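Local structure of uncharacterized protein (4R29) at residues Ala67-Tyr72 against Thr94-Trp99; Gly110-Asp115 against Tyr145-Tyr150; Ser71-Met76 against His123-Leu128; His21-Ile26 against Ser116-Asp121. The protein probably transfers a methyl group from S-adenosylmethionine to a zinc-finger cysteine of the host proteins TAB2 and TAB3, thereby inhibiting NF-kappa-B activation. The protein carries 1 engineered substitution. All blocks are in the same frame, centred on the assembly; numbering follows the deposited sequence.

Interaction 1 of 4, residues Ala67-Tyr72 against Thr94-Trp99; sequences ARRFSY and TPEGSW. With SAM (S-adenosylmethionine), chain E.
Tyr-72 and Glu-96 both carry CG anti to the backbone N (chi1 163° and -169°), and the Glu-96 chain, extended beyond CG, carries its carboxylate on to the phenol. Arg-69, bent at chi2 and chi3, crosses Glu-96 at about a right angle. Glu-96 OE2 is the shared acceptor. Tyr-72 OH donates to Glu-96 OE2 at 3.0 Å, approaching from above the carboxylate plane. Arg-69 adds a salt bridge whose hydrogen bond, NH2 to Glu-96 OE2 at 3.3 Å, is weak though fairly straight (165°). The guanidinium has its stronger partner in Asp-121, which takes NE. Behind these polar tips lies the Trp-99 indole, met at its edge by Arg-69 NH2 and by Tyr-72 CE2, the latter 3.7 Å from Trp-99 CH2. With the helix axes 13.7 Å apart, long side chains span the whole gap. On the far side of helix 95-103, Ser-98 OG donates to Thr-94 O (2.6 Å) and accepts from the S-adenosylmethionine amino group N, also at 2.6 Å. Thr-94 OG1 accepts from Gly-97 N at 3.2 Å, an N-cap that opens this helix at the methionine end of the cofactor site, within the Rossmann-like fold of the methyltransferase.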
# COMPACT_ATOMS: atom_id res chain seq x y z
N ALA A 67 16.58 8.69 6.20
CA ALA A 67 17.81 8.66 5.43
C ALA A 67 18.40 7.26 5.41
O ALA A 67 18.86 6.81 4.36
CB ALA A 67 18.82 9.66 5.97
N ARG A 68 18.37 6.57 6.55
CA ARG A 68 18.85 5.18 6.61
C ARG A 68 18.02 4.24 5.72
O ARG A 68 18.55 3.42 4.97
CB ARG A 68 18.87 4.64 8.04
CG ARG A 68 20.06 5.09 8.89
CD ARG A 68 20.09 4.39 10.26
NE ARG A 68 18.85 4.60 11.01
CZ ARG A 68 18.69 5.54 11.95
NH1 ARG A 68 19.69 6.36 12.25
NH2 ARG A 68 17.53 5.66 12.57
N ARG A 69 16.70 4.35 5.81
CA ARG A 69 15.84 3.52 4.98
C ARG A 69 16.03 3.85 3.49
O ARG A 69 16.03 2.95 2.65
CB ARG A 69 14.39 3.69 5.42
CG ARG A 69 14.18 3.31 6.88
CD ARG A 69 14.50 1.83 7.12
NE ARG A 69 13.43 0.98 6.62
CZ ARG A 69 13.55 -0.33 6.41
NH1 ARG A 69 14.69 -0.94 6.65
NH2 ARG A 69 12.52 -1.02 5.96
N PHE A 70 16.23 5.12 3.19
CA PHE A 70 16.40 5.57 1.80
C PHE A 70 17.67 4.99 1.17
O PHE A 70 17.66 4.58 0.00
CB PHE A 70 16.38 7.10 1.71
CG PHE A 70 16.38 7.63 0.30
CD1 PHE A 70 15.47 7.15 -0.64
CD2 PHE A 70 17.26 8.64 -0.08
CE1 PHE A 70 15.45 7.66 -1.95
CE2 PHE A 70 17.26 9.14 -1.37
CZ PHE A 70 16.34 8.66 -2.31
N SER A 71 18.74 4.92 1.95
CA SER A 71 19.98 4.30 1.48
C SER A 71 19.74 2.84 1.17
O SER A 71 20.17 2.33 0.14
CB SER A 71 21.07 4.40 2.55
OG SER A 71 21.47 5.74 2.70
N TYR A 72 19.09 2.16 2.10
CA TYR A 72 18.71 0.77 1.92
C TYR A 72 17.95 0.60 0.59
O TYR A 72 18.23 -0.32 -0.17
CB TYR A 72 17.87 0.31 3.11
CG TYR A 72 17.06 -0.97 2.92
CD1 TYR A 72 17.59 -2.06 2.25
CD2 TYR A 72 15.79 -1.08 3.44
CE1 TYR A 72 16.85 -3.23 2.09
CE2 TYR A 72 15.06 -2.24 3.29
CZ TYR A 72 15.59 -3.31 2.62
OH TYR A 72 14.84 -4.47 2.49
N THR A 94 4.68 -8.87 3.96
CA THR A 94 4.89 -7.80 4.93
C THR A 94 4.86 -6.48 4.18
O THR A 94 5.00 -6.45 2.96
CB THR A 94 6.24 -7.97 5.68
OG1 THR A 94 7.34 -7.83 4.77
CG2 THR A 94 6.31 -9.35 6.36
N PRO A 95 4.66 -5.36 4.89
CA PRO A 95 4.73 -4.09 4.16
C PRO A 95 6.06 -3.94 3.43
O PRO A 95 6.10 -3.49 2.28
CB PRO A 95 4.62 -3.04 5.27
CG PRO A 95 3.83 -3.72 6.37
CD PRO A 95 4.10 -5.21 6.25
N GLU A 96 7.15 -4.31 4.09
CA GLU A 96 8.48 -4.09 3.55
C GLU A 96 8.70 -4.89 2.25
O GLU A 96 9.16 -4.34 1.25
CB GLU A 96 9.54 -4.42 4.60
CG GLU A 96 10.93 -3.97 4.23
CD GLU A 96 12.01 -4.42 5.22
OE1 GLU A 96 11.67 -5.08 6.23
OE2 GLU A 96 13.20 -4.10 4.97
N GLY A 97 8.34 -6.16 2.25
CA GLY A 97 8.44 -6.98 1.05
C GLY A 97 7.50 -6.51 -0.04
O GLY A 97 7.78 -6.67 -1.23
N SER A 98 6.37 -5.92 0.37
CA SER A 98 5.38 -5.41 -0.57
C SER A 98 5.99 -4.37 -1.51
O SER A 98 5.72 -4.39 -2.70
CB SER A 98 4.17 -4.83 0.16
OG SER A 98 3.50 -5.84 0.92
N TRP A 99 6.82 -3.46 -0.97
CA TRP A 99 7.49 -2.48 -1.84
C TRP A 99 8.88 -2.90 -2.33
O TRP A 99 9.34 -2.44 -3.37
CB TRP A 99 7.52 -1.07 -1.22
CG TRP A 99 8.06 -0.98 0.18
CD1 TRP A 99 7.34 -0.84 1.33
CD2 TRP A 99 9.44 -1.02 0.57
NE1 TRP A 99 8.19 -0.79 2.41
CE2 TRP A 99 9.48 -0.89 1.97
CE3 TRP A 99 10.63 -1.15 -0.13
CZ2 TRP A 99 10.67 -0.90 2.69
CZ3 TRP A 99 11.83 -1.15 0.58
CH2 TRP A 99 11.84 -1.03 1.99
N SAM E . 1.02 -6.56 0.41
CA SAM E . 0.49 -7.41 -0.65
C SAM E . 1.21 -7.18 -1.97
O SAM E . 1.17 -8.06 -2.84
OXT SAM E . 1.80 -6.11 -2.19
CB SAM E . -1.00 -7.20 -0.88
CG SAM E . -1.90 -7.74 0.22
SD SAM E . -3.64 -7.96 -0.30
CE SAM E . -4.22 -8.64 1.28
C5' SAM E . -3.49 -9.52 -1.20
C4' SAM E . -4.84 -9.92 -1.80
O4' SAM E . -4.65 -10.80 -2.89
C3' SAM E . -5.73 -10.63 -0.79
O3' SAM E . -6.60 -9.72 -0.13
C2' SAM E . -6.49 -11.62 -1.64
O2' SAM E . -7.69 -11.00 -2.01
C1' SAM E . -5.65 -11.81 -2.90
N9 SAM E . -4.92 -13.09 -2.95
C8 SAM E . -4.95 -13.99 -3.97
N7 SAM E . -4.13 -15.02 -3.69
C5 SAM E . -3.55 -14.77 -2.49
C6 SAM E . -2.64 -15.49 -1.74
N6 SAM E . -2.17 -16.65 -2.19
N1 SAM E . -2.22 -14.99 -0.53
C2 SAM E . -2.70 -13.78 -0.08
N3 SAM E . -3.61 -13.06 -0.83
C4 SAM E . -4.03 -13.55 -2.02

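Interaction 2 of 4, residues Gly110-Asp115 against Tyr145-Tyr150; sequences GQFSVD and YIVVVY. With SAM (S-adenosylmethionine), chain E.
Gly-110 to Val-114 pair with Tyr-145 to Val-149 as antiparallel strands in a three-stranded sheet, part of the Rossmann-like fold, where 145-151 is the central strand and 109-114 an outer one. Six backbone hydrogen bonds join them through the hydrogen-bonded pairs Gly-110 with Val-149, Phe-112 with Val-147 and Val-114 with Tyr-145. At the intervening non-hydrogen-bonded pairs, CA-H...O contacts add to the ladder, such as Gln-111 CA to Val-147 O at 3.2 Å. Apolar packing is richest on the face bearing Phe-112, which has CG between its backbone N and carbonyl carbon (chi1 62°) and lies side by side with Val-147: Val-147 CB sits 3.9 Å from the Phe-112 ring centroid, a CH-pi contact offset toward the rim, and Val-149 CG1 meets the ring edge. Trp-99 meets the same ring edge-to-face, and Leu-125 of helix 120-125 packs there too. On the other face, Ile-146 CG2 lies 3.5 Å from Gln-111 NE2, which also makes a weak bond to Phe-112 O. Cofactor binding uses the outward backbone edge of Gln-111. Gln-111 N donates to S-adenosylmethionine OXT at 3.0 Å, nearly straight at 167°, and Gln-111 O accepts from the cofactor's amino N at 2.6 Å.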
# COMPACT_ATOMS: atom_id res chain seq x y z
N GLY A 110 2.58 -3.24 -5.95
CA GLY A 110 2.32 -3.84 -4.66
C GLY A 110 1.46 -2.87 -3.87
O GLY A 110 1.31 -1.71 -4.24
N GLN A 111 0.89 -3.35 -2.77
CA GLN A 111 0.01 -2.53 -1.95
C GLN A 111 0.31 -2.87 -0.50
O GLN A 111 0.53 -4.03 -0.17
CB GLN A 111 -1.46 -2.81 -2.32
CG GLN A 111 -2.49 -2.13 -1.39
CD GLN A 111 -2.78 -2.95 -0.14
OE1 GLN A 111 -3.02 -4.15 -0.22
NE2 GLN A 111 -2.76 -2.30 1.02
N PHE A 112 0.37 -1.87 0.36
CA PHE A 112 0.60 -2.08 1.79
C PHE A 112 -0.11 -0.98 2.57
O PHE A 112 -0.78 -0.14 1.99
CB PHE A 112 2.10 -2.17 2.11
CG PHE A 112 2.89 -0.92 1.78
CD1 PHE A 112 3.38 -0.70 0.48
CD2 PHE A 112 3.17 0.03 2.76
CE1 PHE A 112 4.13 0.44 0.18
CE2 PHE A 112 3.92 1.18 2.47
CZ PHE A 112 4.39 1.38 1.17
N SER A 113 0.03 -0.97 3.89
CA SER A 113 -0.67 0.01 4.73
C SER A 113 0.28 0.72 5.65
O SER A 113 1.31 0.17 6.05
CB SER A 113 -1.73 -0.69 5.58
OG SER A 113 -2.83 -1.04 4.77
N VAL A 114 -0.06 1.95 6.01
CA VAL A 114 0.72 2.64 7.03
C VAL A 114 -0.22 3.14 8.12
O VAL A 114 -1.36 3.50 7.83
CB VAL A 114 1.57 3.79 6.44
CG1 VAL A 114 2.61 3.23 5.48
CG2 VAL A 114 0.69 4.81 5.73
N ASP A 115 0.26 3.15 9.36
CA ASP A 115 -0.53 3.67 10.48
C ASP A 115 -0.28 5.17 10.68
O ASP A 115 -0.82 5.78 11.62
CB ASP A 115 -0.29 2.88 11.78
CG ASP A 115 1.16 2.93 12.25
OD1 ASP A 115 1.88 3.91 11.90
OD2 ASP A 115 1.59 2.00 12.96
N TYR A 145 -3.83 4.30 6.27
CA TYR A 145 -3.83 4.66 4.85
C TYR A 145 -3.32 3.51 3.99
O TYR A 145 -2.38 2.83 4.36
CB TYR A 145 -2.98 5.91 4.62
CG TYR A 145 -3.62 7.14 5.17
CD1 TYR A 145 -3.52 7.45 6.52
CD2 TYR A 145 -4.36 7.99 4.35
CE1 TYR A 145 -4.13 8.58 7.04
CE2 TYR A 145 -4.96 9.12 4.85
CZ TYR A 145 -4.85 9.41 6.20
OH TYR A 145 -5.46 10.54 6.70
N ILE A 146 -3.97 3.29 2.86
CA ILE A 146 -3.49 2.33 1.87
C ILE A 146 -2.45 3.00 0.97
O ILE A 146 -2.63 4.13 0.52
CB ILE A 146 -4.66 1.84 0.97
CG1 ILE A 146 -5.81 1.31 1.81
CG2 ILE A 146 -4.17 0.78 -0.02
CD1 ILE A 146 -5.50 0.05 2.50
N VAL A 147 -1.36 2.27 0.69
CA VAL A 147 -0.38 2.71 -0.29
C VAL A 147 -0.26 1.72 -1.42
O VAL A 147 0.06 0.54 -1.22
CB VAL A 147 1.01 2.91 0.35
CG1 VAL A 147 1.97 3.55 -0.67
CG2 VAL A 147 0.90 3.75 1.63
N VAL A 148 -0.52 2.19 -2.63
CA VAL A 148 -0.32 1.40 -3.83
C VAL A 148 0.95 1.89 -4.53
O VAL A 148 0.99 3.00 -5.08
CB VAL A 148 -1.53 1.51 -4.80
CG1 VAL A 148 -1.35 0.63 -6.03
CG2 VAL A 148 -2.85 1.15 -4.09
N VAL A 149 1.98 1.05 -4.50
CA VAL A 149 3.28 1.42 -5.08
C VAL A 149 3.49 0.70 -6.43
O VAL A 149 3.25 -0.51 -6.54
CB VAL A 149 4.44 1.11 -4.07
CG1 VAL A 149 4.40 -0.35 -3.63
CG2 VAL A 149 5.82 1.50 -4.64
N TYR A 150 3.90 1.44 -7.45
CA TYR A 150 4.06 0.88 -8.79
C TYR A 150 5.26 1.45 -9.58
O TYR A 150 5.76 2.55 -9.29
CB TYR A 150 2.77 1.02 -9.61
CG TYR A 150 2.31 2.45 -9.87
CD1 TYR A 150 1.56 3.15 -8.92
CD2 TYR A 150 2.60 3.09 -11.08
CE1 TYR A 150 1.11 4.44 -9.15
CE2 TYR A 150 2.17 4.39 -11.34
CZ TYR A 150 1.43 5.06 -10.36
OH TYR A 150 1.00 6.35 -10.59
N SAM E . 1.02 -6.56 0.41
CA SAM E . 0.49 -7.41 -0.65
C SAM E . 1.21 -7.18 -1.97
O SAM E . 1.17 -8.06 -2.84
OXT SAM E . 1.80 -6.11 -2.19
CB SAM E . -1.00 -7.20 -0.88
CG SAM E . -1.90 -7.74 0.22
SD SAM E . -3.64 -7.96 -0.30
CE SAM E . -4.22 -8.64 1.28
C5' SAM E . -3.49 -9.52 -1.20
C4' SAM E . -4.84 -9.92 -1.80
O4' SAM E . -4.65 -10.80 -2.89
C3' SAM E . -5.73 -10.63 -0.79
O3' SAM E . -6.60 -9.72 -0.13
C2' SAM E . -6.49 -11.62 -1.64
O2' SAM E . -7.69 -11.00 -2.01
C1' SAM E . -5.65 -11.81 -2.90
N9 SAM E . -4.92 -13.09 -2.95
C8 SAM E . -4.95 -13.99 -3.97
N7 SAM E . -4.13 -15.02 -3.69
C5 SAM E . -3.55 -14.77 -2.49
C6 SAM E . -2.64 -15.49 -1.74
N6 SAM E . -2.17 -16.65 -2.19
N1 SAM E . -2.22 -14.99 -0.53
C2 SAM E . -2.70 -13.78 -0.08
N3 SAM E . -3.61 -13.06 -0.83
C4 SAM E . -4.03 -13.55 -2.02

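Interaction 3 of 4, residues Ser71-Met76 against His123-Leu128; sequences SYMKTM and HALCEL
Met-73 carries the close-packed part of this contact, running its side chain from helix 59-76 onto Ala-124 and Leu-125 of helix 120-125 and the type I turn from Leu-125 to Leu-128. Its chain is extended beyond CG, with CE anti to CB (chi3 -178°). The Met-73 and Leu-125 side chains cross at about a right angle. Met-73 SD rests 3.6 Å from Ala-124 CB, and the backbone N of Leu-125 is equally near. The terminal Met-73 CE meets Leu-125 CG at 3.9 Å. Nearer the root of the side chain, Met-73 CB touches Leu-128 CD1, also at 3.9 Å. Thus one methionine side chain meets three residues in turn, Leu-128 at its base and Ala-124 and Leu-125 at its end. The turn brings the two leucines to the same methionine. Trp-99 of helix 95-103 touches both Met-73 and Leu-125, while Phe-70 packs against Ala-124 and Leu-128.

The solvent side is thinner. Lys-74 gives only its aliphatic stem, with CG 4.1 Å from Leu-128 CD2, and its exposed chain bends at chi3 and leads away. Across these segments the contact is made almost wholly by aliphatic groups and the thioether, with Leu-125 N beside SD and no hydrogen bond between the segments, so its cohesion should come chiefly from dispersion and the burial of apolar surface.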
# COMPACT_ATOMS: atom_id res chain seq x y z
N SER A 71 18.74 4.92 1.95
CA SER A 71 19.98 4.30 1.48
C SER A 71 19.74 2.84 1.17
O SER A 71 20.17 2.33 0.14
CB SER A 71 21.07 4.40 2.55
OG SER A 71 21.47 5.74 2.70
N TYR A 72 19.09 2.16 2.10
CA TYR A 72 18.71 0.77 1.92
C TYR A 72 17.95 0.60 0.59
O TYR A 72 18.23 -0.32 -0.17
CB TYR A 72 17.87 0.31 3.11
CG TYR A 72 17.06 -0.97 2.92
CD1 TYR A 72 17.59 -2.06 2.25
CD2 TYR A 72 15.79 -1.08 3.44
CE1 TYR A 72 16.85 -3.23 2.09
CE2 TYR A 72 15.06 -2.24 3.29
CZ TYR A 72 15.59 -3.31 2.62
OH TYR A 72 14.84 -4.47 2.49
N MET A 73 17.00 1.48 0.32
CA MET A 73 16.19 1.38 -0.90
C MET A 73 16.99 1.61 -2.18
O MET A 73 16.78 0.95 -3.21
CB MET A 73 15.01 2.35 -0.83
CG MET A 73 13.94 1.95 0.17
SD MET A 73 12.64 3.19 0.27
CE MET A 73 11.57 2.49 1.54
N LYS A 74 17.93 2.55 -2.10
CA LYS A 74 18.77 2.90 -3.24
C LYS A 74 19.68 1.75 -3.60
O LYS A 74 19.91 1.48 -4.77
CB LYS A 74 19.57 4.17 -2.93
CG LYS A 74 18.73 5.44 -2.99
CD LYS A 74 19.60 6.68 -2.79
CE LYS A 74 20.31 6.64 -1.44
NZ LYS A 74 21.22 7.81 -1.28
N THR A 75 20.19 1.06 -2.58
CA THR A 75 20.99 -0.13 -2.80
C THR A 75 20.17 -1.22 -3.52
O THR A 75 20.66 -1.86 -4.45
CB THR A 75 21.58 -0.69 -1.47
OG1 THR A 75 22.32 0.35 -0.79
CG2 THR A 75 22.53 -1.87 -1.75
N MET A 76 18.92 -1.42 -3.09
CA MET A 76 18.10 -2.49 -3.68
C MET A 76 17.40 -2.05 -4.97
O MET A 76 16.86 -2.87 -5.69
CB MET A 76 17.06 -2.97 -2.67
CG MET A 76 17.63 -3.44 -1.34
SD MET A 76 18.94 -4.65 -1.58
CE MET A 76 18.13 -5.91 -2.57
N HIS A 123 7.99 7.82 2.91
CA HIS A 123 8.63 9.02 2.39
C HIS A 123 9.86 8.68 1.55
O HIS A 123 10.08 9.28 0.50
CB HIS A 123 8.93 10.02 3.51
CG HIS A 123 7.71 10.72 4.00
ND1 HIS A 123 6.78 10.11 4.82
CD2 HIS A 123 7.21 11.95 3.72
CE1 HIS A 123 5.78 10.95 5.05
NE2 HIS A 123 6.02 12.07 4.40
N ALA A 124 10.66 7.72 2.01
CA ALA A 124 11.84 7.28 1.26
C ALA A 124 11.45 6.67 -0.09
O ALA A 124 12.13 6.90 -1.11
CB ALA A 124 12.67 6.28 2.09
N LEU A 125 10.37 5.90 -0.09
CA LEU A 125 9.88 5.20 -1.27
C LEU A 125 9.58 6.17 -2.41
O LEU A 125 9.86 5.89 -3.59
CB LEU A 125 8.58 4.47 -0.93
CG LEU A 125 8.54 2.95 -0.88
CD1 LEU A 125 7.07 2.56 -1.03
CD2 LEU A 125 9.39 2.31 -1.98
N CYS A 126 8.97 7.29 -2.04
CA CYS A 126 8.55 8.33 -2.98
C CYS A 126 9.68 9.11 -3.62
O CYS A 126 9.46 9.88 -4.57
CB CYS A 126 7.61 9.30 -2.27
SG CYS A 126 5.99 8.58 -1.99
N GLU A 127 10.90 8.92 -3.11
CA GLU A 127 12.06 9.61 -3.66
C GLU A 127 12.90 8.75 -4.63
O GLU A 127 13.95 9.19 -5.08
CB GLU A 127 12.93 10.19 -2.53
CG GLU A 127 12.16 11.10 -1.57
CD GLU A 127 13.04 11.68 -0.44
OE1 GLU A 127 14.14 11.15 -0.19
OE2 GLU A 127 12.62 12.68 0.20
N LEU A 128 12.42 7.56 -4.96
CA LEU A 128 13.12 6.69 -5.91
C LEU A 128 12.70 6.95 -7.36
O LEU A 128 11.54 7.25 -7.63
CB LEU A 128 12.87 5.22 -5.57
CG LEU A 128 13.40 4.73 -4.22
CD1 LEU A 128 12.73 3.41 -3.83
CD2 LEU A 128 14.94 4.62 -4.22

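Interaction 4 of 4, residues His21-Ile26 against Ser116-Asp121; sequences HVVKNI and SLYNPD
Val-23 and Tyr-118 meet at about a right angle, with a single valine branch set against the phenol end of the ring. Val-23 CG2 stands 3.6 Å from Tyr-118 CZ and just as near to CE1, and it also lies 3.7 Å from the hydroxyl OH. Val-22 approaches crosswise as well, putting its CG2 3.9 Å from Tyr-118 CE1. Both methyl groups are oblique to the aromatic plane. In the tyrosine, CG anti to the carbonyl carbon (chi1 -66°) starts the ring on its way to the valines.

The other Val-23 branch turns toward Leu-117: Val-23 CG1 is 4.3 Å from Leu-117 CD1, a looser approach than that of CG2 to the ring. Val-23 is therefore shared between two neighbouring residues of the type I turn that runs from Ser-116 to Asn-119. The last residue of this turn, Asn-119, is also the N-cap of helix 120-125. Tyr-34 touches both Leu-117 and Tyr-118, and Leu-57 packs on Val-22 and Tyr-118, so the contact joins the short, weakly bonded N-terminal helix at about 22-26 to the connection between strand 109-114 and helix 120-125.

Apolar groups make up most of this buried meeting, although Leu-117 O also lies 4.1 Å from Val-23 CG2. Tyr-118 OH is covered here without a hydrogen-bonding partner in the model, a probable energetic cost offset against the gain from burying the ring and valine methyls.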
# COMPACT_ATOMS: atom_id res chain seq x y z
N HIS A 21 4.18 20.63 2.80
CA HIS A 21 5.44 20.05 3.23
C HIS A 21 5.56 18.56 2.90
O HIS A 21 5.14 18.12 1.83
CB HIS A 21 5.64 20.29 4.73
CG HIS A 21 4.38 20.15 5.52
ND1 HIS A 21 3.23 19.64 4.97
CD2 HIS A 21 4.09 20.46 6.81
CE1 HIS A 21 2.27 19.64 5.89
NE2 HIS A 21 2.77 20.13 7.01
N VAL A 22 6.14 17.79 3.81
CA VAL A 22 6.47 16.41 3.49
C VAL A 22 5.25 15.59 3.09
O VAL A 22 5.36 14.66 2.30
CB VAL A 22 7.24 15.73 4.63
CG1 VAL A 22 8.54 16.49 4.89
CG2 VAL A 22 6.38 15.65 5.88
N VAL A 23 4.08 15.94 3.61
CA VAL A 23 2.88 15.17 3.34
C VAL A 23 2.19 15.55 2.03
O VAL A 23 1.82 14.67 1.24
CB VAL A 23 1.88 15.22 4.52
CG1 VAL A 23 0.56 14.56 4.13
CG2 VAL A 23 2.47 14.54 5.74
N LYS A 24 2.00 16.84 1.79
CA LYS A 24 1.39 17.27 0.53
C LYS A 24 2.31 16.93 -0.62
O LYS A 24 1.87 16.75 -1.75
CB LYS A 24 1.09 18.77 0.53
CG LYS A 24 -0.01 19.21 1.47
CD LYS A 24 -0.22 20.72 1.39
CE LYS A 24 -1.21 21.21 2.43
NZ LYS A 24 -1.34 22.68 2.38
N ASN A 25 3.60 16.83 -0.33
CA ASN A 25 4.57 16.47 -1.35
C ASN A 25 4.36 15.08 -1.94
O ASN A 25 4.56 14.87 -3.13
CB ASN A 25 5.99 16.60 -0.81
CG ASN A 25 6.70 17.79 -1.38
OD1 ASN A 25 6.97 18.76 -0.67
ND2 ASN A 25 6.99 17.73 -2.68
N ILE A 26 3.97 14.13 -1.09
CA ILE A 26 3.78 12.76 -1.55
C ILE A 26 2.31 12.39 -1.67
O ILE A 26 1.98 11.35 -2.24
CB ILE A 26 4.43 11.77 -0.60
CG1 ILE A 26 3.76 11.84 0.79
CG2 ILE A 26 5.93 12.04 -0.52
CD1 ILE A 26 4.15 10.68 1.72
N SER A 116 0.52 5.76 9.79
CA SER A 116 0.86 7.17 9.85
C SER A 116 1.42 7.69 8.53
O SER A 116 2.35 7.10 7.96
CB SER A 116 1.87 7.43 10.95
OG SER A 116 2.39 8.75 10.84
N LEU A 117 0.86 8.79 8.04
CA LEU A 117 1.38 9.44 6.84
C LEU A 117 2.80 9.99 7.04
O LEU A 117 3.38 10.55 6.11
CB LEU A 117 0.42 10.52 6.34
CG LEU A 117 -0.87 10.01 5.70
CD1 LEU A 117 -1.79 11.16 5.26
CD2 LEU A 117 -0.57 9.06 4.53
N TYR A 118 3.35 9.82 8.24
CA TYR A 118 4.74 10.21 8.55
C TYR A 118 5.69 9.02 8.58
O TYR A 118 6.87 9.16 8.94
CB TYR A 118 4.83 11.03 9.85
CG TYR A 118 4.13 12.35 9.69
CD1 TYR A 118 4.79 13.44 9.14
CD2 TYR A 118 2.78 12.49 10.02
CE1 TYR A 118 4.15 14.65 8.97
CE2 TYR A 118 2.13 13.70 9.84
CZ TYR A 118 2.82 14.77 9.31
OH TYR A 118 2.17 15.97 9.13
N ASN A 119 5.18 7.86 8.19
CA ASN A 119 6.02 6.70 8.03
C ASN A 119 7.24 7.02 7.18
O ASN A 119 7.09 7.45 6.04
CB ASN A 119 5.22 5.56 7.39
CG ASN A 119 6.00 4.27 7.36
OD1 ASN A 119 6.05 3.54 8.36
ND2 ASN A 119 6.61 3.97 6.22
N PRO A 120 8.45 6.84 7.75
CA PRO A 120 9.72 7.08 7.07
C PRO A 120 9.92 6.29 5.77
O PRO A 120 10.41 6.86 4.81
CB PRO A 120 10.76 6.67 8.12
CG PRO A 120 10.08 6.96 9.40
CD PRO A 120 8.65 6.57 9.18
N ASP A 121 9.55 5.01 5.75
CA ASP A 121 9.67 4.19 4.54
C ASP A 121 8.84 4.78 3.41
O ASP A 121 9.26 4.80 2.26
CB ASP A 121 9.19 2.76 4.81
CG ASP A 121 10.21 1.92 5.51
OD1 ASP A 121 11.30 2.43 5.83
OD2 ASP A 121 9.93 0.73 5.75

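In the fold
Interaction 2 lies at the centre of the chain and is the most extensive, a backbone-bonded strand pair; the other three sit farther out. Interactions 1 and 3 use overlapping parts of helix 59-76: interaction 1 is partly buried and rests on charged and polar tips, interaction 3 is buried and apolar, and Trp-99 touches Met-73 between them. Interaction 4 lies on the turn leading into helix 120-125, interaction 3 on its later residues and the turn from Leu-125 to Leu-128; both rely on apolar side chains. The Arg-69 to Asp-121 salt bridge links interactions 1 and 4. Only interactions 1 and 2 touch S-adenosylmethionine, through Ser-98 and Gln-111, whereas interaction 4 is remote from the cofactor.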